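Local atomic coordinates of hypothetical sugar ABC-transporter sugar binding protein (Arthrobacter globiformis, PDB entry 7BVT), a protein that binds cyclic alpha-maltosyl-(1→6)-maltose and probably delivers it to an ABC transporter for uptake. Residues A139-F151 and F251-M265. Sequence-based numbering, arbitrary orientation.
With GLC (alpha-D-glucopyranose), chain B; GLC (alpha-D-glucopyranose), chain C.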
ATOM      1  N   ALA A 139      -0.255   1.982   7.869  1.00 16.96           N
ATOM      2  CA  ALA A 139       0.175   1.075   6.787  1.00 17.08           C
ATOM      3  C   ALA A 139      -0.970   0.154   6.420  1.00 17.02           C
ATOM      4  O   ALA A 139      -1.916  -0.041   7.172  1.00 17.90           O
ATOM      5  CB  ALA A 139       1.381   0.289   7.215  1.00 17.30           C
ATOM      6  N   ASN A 140      -0.868  -0.376   5.218  1.00 16.79           N
ATOM      7  CA  ASN A 140      -1.746  -1.426   4.693  1.00 16.66           C
ATOM      8  C   ASN A 140      -0.926  -2.214   3.674  1.00 15.55           C
ATOM      9  O   ASN A 140       0.212  -1.800   3.304  1.00 16.23           O
ATOM     10  CB  ASN A 140      -3.017  -0.834   4.107  1.00 17.40           C
ATOM     11  CG  ASN A 140      -2.786   0.136   2.970  1.00 19.28           C
ATOM     12  OD1 ASN A 140      -2.161  -0.224   1.976  1.00 19.94           O
ATOM     13  ND2 ASN A 140      -3.404   1.297   3.031  1.00 22.93           N
ATOM     14  N   ASN A 141      -1.431  -3.366   3.282  1.00 15.65           N
ATOM     15  CA  ASN A 141      -0.779  -4.178   2.255  1.00 16.22           C
ATOM     16  C   ASN A 141      -1.797  -5.078   1.578  1.00 16.80           C
ATOM     17  O   ASN A 141      -2.980  -5.122   1.955  1.00 17.22           O
ATOM     18  CB  ASN A 141       0.478  -4.887   2.778  1.00 14.48           C
ATOM     19  CG  ASN A 141       0.186  -5.989   3.764  1.00 16.70           C
ATOM     20  OD1 ASN A 141      -0.669  -6.865   3.538  1.00 17.51           O
ATOM     21  ND2 ASN A 141       0.947  -6.000   4.835  1.00 15.96           N
ATOM     22  N   LEU A 142      -1.358  -5.631   0.462  1.00 16.12           N
ATOM     23  CA  LEU A 142      -2.239  -6.475  -0.364  1.00 16.38           C
ATOM     24  C   LEU A 142      -2.149  -7.903   0.137  1.00 14.75           C
ATOM     25  O   LEU A 142      -1.062  -8.412   0.364  1.00 15.52           O
ATOM     26  CB  LEU A 142      -1.841  -6.389  -1.832  1.00 14.69           C
ATOM     27  CG  LEU A 142      -2.222  -5.095  -2.514  1.00 17.33           C
ATOM     28  CD1 LEU A 142      -1.554  -5.020  -3.900  1.00 19.03           C
ATOM     29  CD2 LEU A 142      -3.691  -4.992  -2.690  1.00 20.76           C
ATOM     30  N   GLY A 143      -3.306  -8.534   0.174  1.00 15.32           N
ATOM     31  CA  GLY A 143      -3.440  -9.914   0.612  1.00 15.38           C
ATOM     32  C   GLY A 143      -4.350 -10.666  -0.315  1.00 16.75           C
ATOM     33  O   GLY A 143      -4.919 -10.095  -1.252  1.00 17.40           O
ATOM     34  N   TYR A 144      -4.500 -11.930  -0.023  1.00 16.09           N
ATOM     35  CA  TYR A 144      -5.410 -12.805  -0.800  1.00 16.23           C
ATOM     36  C   TYR A 144      -6.700 -12.959  -0.018  1.00 17.07           C
ATOM     37  O   TYR A 144      -6.657 -13.362   1.126  1.00 18.30           O
ATOM     38  CB  TYR A 144      -4.717 -14.152  -1.035  1.00 16.91           C
ATOM     39  CG  TYR A 144      -5.546 -15.167  -1.773  1.00 16.26           C
ATOM     40  CD1 TYR A 144      -5.620 -15.130  -3.147  1.00 18.13           C
ATOM     41  CD2 TYR A 144      -6.261 -16.146  -1.108  1.00 17.36           C
ATOM     42  CE1 TYR A 144      -6.384 -16.046  -3.876  1.00 17.66           C
ATOM     43  CE2 TYR A 144      -7.041 -17.048  -1.811  1.00 16.63           C
ATOM     44  CZ  TYR A 144      -7.132 -16.976  -3.181  1.00 17.64           C
ATOM     45  OH  TYR A 144      -7.852 -17.919  -3.853  1.00 18.79           O
ATOM     46  N   MET A 145      -7.803 -12.650  -0.661  1.00 17.27           N
ATOM     47  CA  MET A 145      -9.151 -12.871  -0.054  1.00 18.06           C
ATOM     48  C   MET A 145      -9.917 -13.838  -0.935  1.00 17.83           C
ATOM     49  O   MET A 145      -9.741 -13.854  -2.143  1.00 17.97           O
ATOM     50  CB  MET A 145      -9.946 -11.582   0.049  1.00 20.79           C
ATOM     51  CG  MET A 145      -9.620 -10.734   1.188  1.00 27.21           C
ATOM     52  SD  MET A 145     -10.998  -9.534   1.416  1.00 28.15           S
ATOM     53  CE  MET A 145     -10.367  -8.784   2.918  1.00 33.47           C
ATOM     54  N   TYR A 146     -10.745 -14.667  -0.318  1.00 18.39           N
ATOM     55  CA  TYR A 146     -11.497 -15.665  -1.076  1.00 18.20           C
ATOM     56  C   TYR A 146     -12.855 -15.877  -0.437  1.00 19.17           C
ATOM     57  O   TYR A 146     -13.044 -15.610   0.759  1.00 20.99           O
ATOM     58  CB  TYR A 146     -10.696 -16.956  -1.174  1.00 18.80           C
ATOM     59  CG  TYR A 146     -10.544 -17.731   0.098  1.00 18.81           C
ATOM     60  CD1 TYR A 146      -9.615 -17.401   1.073  1.00 19.63           C
ATOM     61  CD2 TYR A 146     -11.324 -18.874   0.311  1.00 18.89           C
ATOM     62  CE1 TYR A 146      -9.484 -18.138   2.245  1.00 20.17           C
ATOM     63  CE2 TYR A 146     -11.143 -19.649   1.436  1.00 19.97           C
ATOM     64  CZ  TYR A 146     -10.260 -19.267   2.434  1.00 21.10           C
ATOM     65  OH  TYR A 146     -10.131 -20.047   3.575  1.00 23.56           O
ATOM     66  N   ASN A 147     -13.723 -16.468  -1.236  1.00 18.12           N
ATOM     67  CA  ASN A 147     -15.131 -16.731  -0.846  1.00 19.90           C
ATOM     68  C   ASN A 147     -15.223 -18.194  -0.407  1.00 21.66           C
ATOM     69  O   ASN A 147     -15.113 -19.087  -1.264  1.00 20.37           O
ATOM     70  CB  ASN A 147     -16.038 -16.404  -2.005  1.00 17.85           C
ATOM     71  CG  ASN A 147     -17.516 -16.646  -1.758  1.00 19.93           C
ATOM     72  OD1 ASN A 147     -17.861 -17.516  -0.970  1.00 21.89           O
ATOM     73  ND2 ASN A 147     -18.334 -15.870  -2.431  1.00 19.80           N
ATOM     74  N   LYS A 148     -15.440 -18.429   0.887  1.00 19.96           N
ATOM     75  CA  LYS A 148     -15.393 -19.804   1.406  1.00 21.28           C
ATOM     76  C   LYS A 148     -16.588 -20.583   0.846  1.00 18.98           C
ATOM     77  O   LYS A 148     -16.441 -21.794   0.579  1.00 19.11           O
ATOM     78  CB  LYS A 148     -15.415 -19.798   2.937  1.00 22.32           C
ATOM     79  CG  LYS A 148     -14.257 -19.082   3.607  1.00 23.73           C
ATOM     80  CD  LYS A 148     -14.107 -19.552   5.069  1.00 26.34           C
ATOM     81  CE  LYS A 148     -13.156 -18.680   5.870  1.00 30.88           C
ATOM     82  NZ  LYS A 148     -13.038 -19.188   7.254  1.00 32.93           N
ATOM     83  N   THR A 149     -17.753 -19.950   0.707  1.00 20.66           N
ATOM     84  CA  THR A 149     -18.972 -20.672   0.251  1.00 20.26           C
ATOM     85  C   THR A 149     -18.744 -21.156  -1.188  1.00 22.50           C
ATOM     86  O   THR A 149     -19.021 -22.348  -1.500  1.00 21.05           O
ATOM     87  CB  THR A 149     -20.216 -19.792   0.314  1.00 23.43           C
ATOM     88  OG1 THR A 149     -20.246 -19.444   1.711  1.00 22.80           O
ATOM     89  CG2 THR A 149     -21.447 -20.521  -0.213  1.00 21.62           C
ATOM     90  N   LEU A 150     -18.204 -20.282  -2.043  1.00 20.43           N
ATOM     91  CA  LEU A 150     -17.959 -20.661  -3.456  1.00 22.14           C
ATOM     92  C   LEU A 150     -16.861 -21.726  -3.546  1.00 20.50           C
ATOM     93  O   LEU A 150     -16.993 -22.651  -4.363  1.00 19.44           O
ATOM     94  CB  LEU A 150     -17.591 -19.419  -4.259  1.00 19.21           C
ATOM     95  CG  LEU A 150     -17.420 -19.671  -5.760  1.00 21.81           C
ATOM     96  CD1 LEU A 150     -18.636 -20.368  -6.323  1.00 27.85           C
ATOM     97  CD2 LEU A 150     -17.201 -18.379  -6.495  1.00 21.56           C
ATOM     98  N   PHE A 151     -15.760 -21.592  -2.798  1.00 20.00           N
ATOM     99  CA  PHE A 151     -14.720 -22.641  -2.688  1.00 19.51           C
ATOM    100  C   PHE A 151     -15.360 -23.980  -2.327  1.00 21.18           C
ATOM    101  O   PHE A 151     -15.107 -24.972  -2.963  1.00 19.91           O
ATOM    102  CB  PHE A 151     -13.701 -22.347  -1.606  1.00 18.74           C
ATOM    103  CG  PHE A 151     -12.446 -21.637  -2.060  1.00 17.70           C
ATOM    104  CD1 PHE A 151     -12.500 -20.484  -2.825  1.00 18.45           C
ATOM    105  CD2 PHE A 151     -11.237 -22.146  -1.665  1.00 19.50           C
ATOM    106  CE1 PHE A 151     -11.311 -19.904  -3.275  1.00 20.59           C
ATOM    107  CE2 PHE A 151     -10.061 -21.500  -2.037  1.00 22.68           C
ATOM    108  CZ  PHE A 151     -10.129 -20.380  -2.824  1.00 21.58           C
ATOM    109  N   PHE A 251     -15.463 -10.879  -7.627  1.00 23.65           N
ATOM    110  CA  PHE A 251     -15.230 -11.449  -6.288  1.00 24.20           C
ATOM    111  C   PHE A 251     -16.031 -10.624  -5.285  1.00 24.27           C
ATOM    112  O   PHE A 251     -16.726 -11.205  -4.437  1.00 25.91           O
ATOM    113  CB  PHE A 251     -13.734 -11.398  -5.942  1.00 22.19           C
ATOM    114  CG  PHE A 251     -13.479 -11.693  -4.498  1.00 20.11           C
ATOM    115  CD1 PHE A 251     -13.797 -12.914  -3.930  1.00 18.01           C
ATOM    116  CD2 PHE A 251     -12.977 -10.705  -3.665  1.00 19.27           C
ATOM    117  CE1 PHE A 251     -13.571 -13.154  -2.586  1.00 19.96           C
ATOM    118  CE2 PHE A 251     -12.837 -10.922  -2.320  1.00 19.67           C
ATOM    119  CZ  PHE A 251     -13.126 -12.147  -1.774  1.00 21.36           C
ATOM    120  N   GLU A 252     -15.908  -9.305  -5.381  1.00 23.90           N
ATOM    121  CA  GLU A 252     -16.513  -8.384  -4.392  1.00 25.83           C
ATOM    122  C   GLU A 252     -18.054  -8.483  -4.445  1.00 27.78           C
ATOM    123  O   GLU A 252     -18.666  -8.347  -3.387  1.00 27.98           O
ATOM    124  CB  GLU A 252     -16.028  -6.965  -4.643  1.00 29.17           C
ATOM    125  CG  GLU A 252     -14.560  -6.835  -4.244  1.00 29.24           C
ATOM    126  CD  GLU A 252     -13.890  -5.541  -4.630  1.00 32.51           C
ATOM    127  OE1 GLU A 252     -14.578  -4.597  -5.010  1.00 34.91           O
ATOM    128  OE2 GLU A 252     -12.667  -5.497  -4.566  1.00 28.34           O
ATOM    129  N   LYS A 253     -18.602  -8.786  -5.615  1.00 29.15           N
ATOM    130  CA  LYS A 253     -20.058  -9.025  -5.861  1.00 34.89           C
ATOM    131  C   LYS A 253     -20.532 -10.359  -5.267  1.00 34.99           C
ATOM    132  O   LYS A 253     -21.729 -10.609  -5.346  1.00 35.96           O
ATOM    133  CB  LYS A 253     -20.348  -9.087  -7.364  1.00 39.08           C
ATOM    134  CG  LYS A 253     -20.254  -7.785  -8.136  1.00 43.32           C
ATOM    135  CD  LYS A 253     -20.057  -8.023  -9.621  1.00 49.36           C
ATOM    136  CE  LYS A 253     -20.815  -7.074 -10.532  1.00 60.80           C
ATOM    137  NZ  LYS A 253     -19.958  -5.971 -11.039  1.00 64.49           N
ATOM    138  N   GLY A 254     -19.651 -11.223  -4.744  1.00 30.02           N
ATOM    139  CA  GLY A 254     -20.010 -12.592  -4.353  1.00 30.53           C
ATOM    140  C   GLY A 254     -20.216 -13.475  -5.562  1.00 29.08           C
ATOM    141  O   GLY A 254     -20.865 -14.515  -5.414  1.00 31.71           O
ATOM    142  N   GLN A 255     -19.658 -13.105  -6.726  1.00 33.34           N
ATOM    143  CA  GLN A 255     -19.749 -13.900  -7.986  1.00 30.69           C
ATOM    144  C   GLN A 255     -18.356 -14.397  -8.441  1.00 28.78           C
ATOM    145  O   GLN A 255     -18.159 -14.689  -9.665  1.00 27.77           O
ATOM    146  CB  GLN A 255     -20.407 -13.045  -9.060  1.00 32.37           C
ATOM    147  CG  GLN A 255     -21.811 -12.564  -8.723  1.00 37.02           C
ATOM    148  CD  GLN A 255     -22.724 -13.745  -8.511  1.00 47.04           C
ATOM    149  OE1 GLN A 255     -22.797 -14.659  -9.341  1.00 49.08           O
ATOM    150  NE2 GLN A 255     -23.366 -13.769  -7.356  1.00 49.35           N
ATOM    151  N   GLY A 256     -17.397 -14.490  -7.525  1.00 24.79           N
ATOM    152  CA  GLY A 256     -16.016 -14.856  -7.901  1.00 22.37           C
ATOM    153  C   GLY A 256     -15.300 -15.609  -6.776  1.00 19.73           C
ATOM    154  O   GLY A 256     -15.566 -15.353  -5.615  1.00 21.35           O
ATOM    155  N   GLY A 257     -14.348 -16.457  -7.105  1.00 19.57           N
ATOM    156  CA  GLY A 257     -13.620 -17.204  -6.093  1.00 18.46           C
ATOM    157  C   GLY A 257     -12.787 -16.307  -5.153  1.00 18.73           C
ATOM    158  O   GLY A 257     -12.701 -16.626  -3.984  1.00 19.09           O
ATOM    159  N   SER A 258     -12.045 -15.323  -5.669  1.00 17.90           N
ATOM    160  CA  SER A 258     -10.924 -14.746  -4.881  1.00 17.46           C
ATOM    161  C   SER A 258     -10.390 -13.512  -5.598  1.00 17.58           C
ATOM    162  O   SER A 258     -10.781 -13.269  -6.719  1.00 18.20           O
ATOM    163  CB  SER A 258      -9.830 -15.722  -4.668  1.00 18.49           C
ATOM    164  OG  SER A 258      -9.312 -16.231  -5.919  1.00 17.87           O
ATOM    165  N   ALA A 259      -9.529 -12.771  -4.900  1.00 18.40           N
ATOM    166  CA  ALA A 259      -8.908 -11.540  -5.443  1.00 17.62           C
ATOM    167  C   ALA A 259      -7.788 -11.125  -4.511  1.00 16.90           C
ATOM    168  O   ALA A 259      -7.850 -11.396  -3.308  1.00 17.44           O
ATOM    169  CB  ALA A 259      -9.944 -10.442  -5.579  1.00 17.95           C
ATOM    170  N   GLN A 260      -6.809 -10.393  -5.048  1.00 16.74           N
ATOM    171  CA  GLN A 260      -5.930  -9.611  -4.155  1.00 17.12           C
ATOM    172  C   GLN A 260      -6.735  -8.434  -3.627  1.00 18.64           C
ATOM    173  O   GLN A 260      -7.425  -7.762  -4.416  1.00 19.93           O
ATOM    174  CB  GLN A 260      -4.684  -9.130  -4.890  1.00 18.23           C
ATOM    175  CG  GLN A 260      -3.725 -10.245  -5.108  1.00 18.53           C
ATOM    176  CD  GLN A 260      -2.446  -9.907  -5.836  1.00 20.09           C
ATOM    177  OE1 GLN A 260      -2.184  -8.754  -6.293  1.00 20.99           O
ATOM    178  NE2 GLN A 260      -1.642 -10.941  -5.944  1.00 16.65           N
ATOM    179  N   GLU A 261      -6.693  -8.242  -2.316  1.00 17.06           N
ATOM    180  CA  GLU A 261      -7.419  -7.166  -1.633  1.00 16.85           C
ATOM    181  C   GLU A 261      -6.515  -6.519  -0.592  1.00 15.28           C
ATOM    182  O   GLU A 261      -5.807  -7.209   0.154  1.00 15.88           O
ATOM    183  CB  GLU A 261      -8.711  -7.703  -0.986  1.00 18.15           C
ATOM    184  CG  GLU A 261      -9.740  -8.135  -2.029  1.00 19.28           C
ATOM    185  CD  GLU A 261     -10.473  -7.064  -2.787  1.00 21.90           C
ATOM    186  OE1 GLU A 261     -10.245  -5.853  -2.535  1.00 22.35           O
ATOM    187  OE2 GLU A 261     -11.341  -7.448  -3.641  1.00 22.57           O
ATOM    188  N   GLY A 262      -6.690  -5.201  -0.450  1.00 17.31           N
ATOM    189  CA  GLY A 262      -5.991  -4.474   0.608  1.00 17.25           C
ATOM    190  C   GLY A 262      -6.530  -4.787   1.963  1.00 19.20           C
ATOM    191  O   GLY A 262      -7.683  -5.222   2.095  1.00 21.08           O
ATOM    192  N   SER A 263      -5.694  -4.632   2.981  1.00 19.48           N
ATOM    193  CA  SER A 263      -6.000  -5.000   4.377  1.00 19.32           C
ATOM    194  C   SER A 263      -7.209  -4.180   4.855  1.00 19.88           C
ATOM    195  O   SER A 263      -7.921  -4.672   5.753  1.00 20.29           O
ATOM    196  CB  SER A 263      -4.789  -4.806   5.286  1.00 19.71           C
ATOM    197  OG  SER A 263      -4.292  -3.496   5.114  1.00 18.66           O
ATOM    198  N   TRP A 264      -7.441  -2.986   4.308  1.00 18.65           N
ATOM    199  CA  TRP A 264      -8.612  -2.164   4.708  1.00 18.74           C
ATOM    200  C   TRP A 264      -9.915  -2.931   4.466  1.00 23.88           C
ATOM    201  O   TRP A 264     -10.898  -2.613   5.152  1.00 23.08           O
ATOM    202  CB  TRP A 264      -8.603  -0.814   3.992  1.00 20.46           C
ATOM    203  CG  TRP A 264      -8.648  -0.917   2.506  1.00 20.84           C
ATOM    204  CD1 TRP A 264      -9.769  -1.017   1.738  1.00 20.26           C
ATOM    205  CD2 TRP A 264      -7.544  -0.941   1.589  1.00 21.53           C
ATOM    206  NE1 TRP A 264      -9.444  -1.114   0.415  1.00 21.17           N
ATOM    207  CE2 TRP A 264      -8.085  -1.073   0.287  1.00 21.48           C
ATOM    208  CE3 TRP A 264      -6.157  -0.881   1.736  1.00 22.66           C
ATOM    209  CZ2 TRP A 264      -7.287  -1.152  -0.860  1.00 21.74           C
ATOM    210  CZ3 TRP A 264      -5.387  -0.909   0.593  1.00 20.81           C
ATOM    211  CH2 TRP A 264      -5.934  -1.020  -0.674  1.00 20.85           C
ATOM    212  N   MET A 265      -9.963  -3.851   3.494  1.00 22.77           N
ATOM    213  CA  MET A 265     -11.218  -4.594   3.207  1.00 21.90           C
ATOM    214  C   MET A 265     -11.585  -5.493   4.374  1.00 22.97           C
ATOM    215  O   MET A 265     -12.789  -5.850   4.470  1.00 24.12           O
ATOM    216  CB  MET A 265     -11.071  -5.451   1.947  1.00 21.33           C
ATOM    217  CG  MET A 265     -10.927  -4.628   0.714  1.00 23.37           C
ATOM    218  SD  MET A 265     -12.267  -3.453   0.439  1.00 28.37           S
ATOM    219  CE  MET A 265     -13.645  -4.583   0.231  1.00 32.21           C
TER
HETATM  220  C1  GLC B   2      -4.368   2.148  -1.142  1.00 26.87           C
HETATM  221  C2  GLC B   2      -3.005   2.505  -0.636  1.00 25.75           C
HETATM  222  C3  GLC B   2      -2.288   3.384  -1.630  1.00 25.80           C
HETATM  223  C4  GLC B   2      -2.286   2.665  -2.989  1.00 24.40           C
HETATM  224  C5  GLC B   2      -3.721   2.436  -3.443  1.00 24.92           C
HETATM  225  C6  GLC B   2      -3.752   1.685  -4.786  1.00 26.69           C
HETATM  226  O2  GLC B   2      -3.154   3.035   0.669  1.00 25.85           O
HETATM  227  O3  GLC B   2      -0.964   3.661  -1.142  1.00 25.47           O
HETATM  228  O4  GLC B   2      -1.652   3.437  -3.991  1.00 26.87           O
HETATM  229  O5  GLC B   2      -4.350   1.610  -2.495  1.00 24.65           O
HETATM  230  O6  GLC B   2      -5.019   1.925  -5.391  1.00 28.65           O
HETATM  231  C1  GLC C   1      -9.353   3.296   0.087  1.00 37.89           C
HETATM  232  C2  GLC C   1      -8.381   2.810   1.176  1.00 35.56           C
HETATM  233  C3  GLC C   1      -6.951   3.218   0.831  1.00 33.27           C
HETATM  234  C4  GLC C   1      -6.569   2.805  -0.584  1.00 30.33           C
HETATM  235  C5  GLC C   1      -7.586   3.356  -1.576  1.00 32.55           C
HETATM  236  C6  GLC C   1      -7.342   2.951  -2.997  1.00 32.17           C
HETATM  237  O1  GLC C   1      -9.579   4.731   0.033  1.00 41.04           O
HETATM  238  O2  GLC C   1      -8.710   3.195   2.555  1.00 39.01           O
HETATM  239  O3  GLC C   1      -6.074   2.630   1.766  1.00 32.88           O
HETATM  240  O4  GLC C   1      -5.246   3.282  -0.999  1.00 29.26           O
HETATM  241  O5  GLC C   1      -8.885   2.858  -1.194  1.00 36.58           O
HETATM  242  O6  GLC C   1      -8.472   3.303  -3.874  1.00 35.52           O
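With CG of both Asn140 (chi1 60°) and Trp264 (chi1 60°) held between the backbone N and the carbonyl carbon, the amide of the first meets the indole edge of the second, OD1 of Asn140 lying 3.6 Å from CZ3 of Trp264. The amide and indole planes are steeply inclined, at 73°. ND2 of Asn140 gives a nearly straight hydrogen bond to O2 of the chain B glucose (2.9 Å), while one indole face receives C2 and O3 of the chain C glucose and the other lies on CA of Gly262. Replacing Trp264 by alanine would probably leave that chain C glucose without its apolar platform and OD1 of Asn140 without its indole neighbour. Behind the pocket the strands 140-147 and 258-262 run antiparallel, paired through Gly143 with Glu261 and Met145 with Ala259; Met145 N donates to Ala259 O at 2.9 Å. From this ladder the extended Met145 chain passes Glu261 CB and sets CE 3.5 Å from Met265 CB, while its own CB rests against Phe251 CZ (3.7 Å). At the far end, Asn147 OD1 caps the following helix by accepting from Leu150 N. The indole, just beyond strand 258-262, stacks on the sugar as aromatic residues commonly do in the ligand cleft of ABC-transporter sugar-binding proteins.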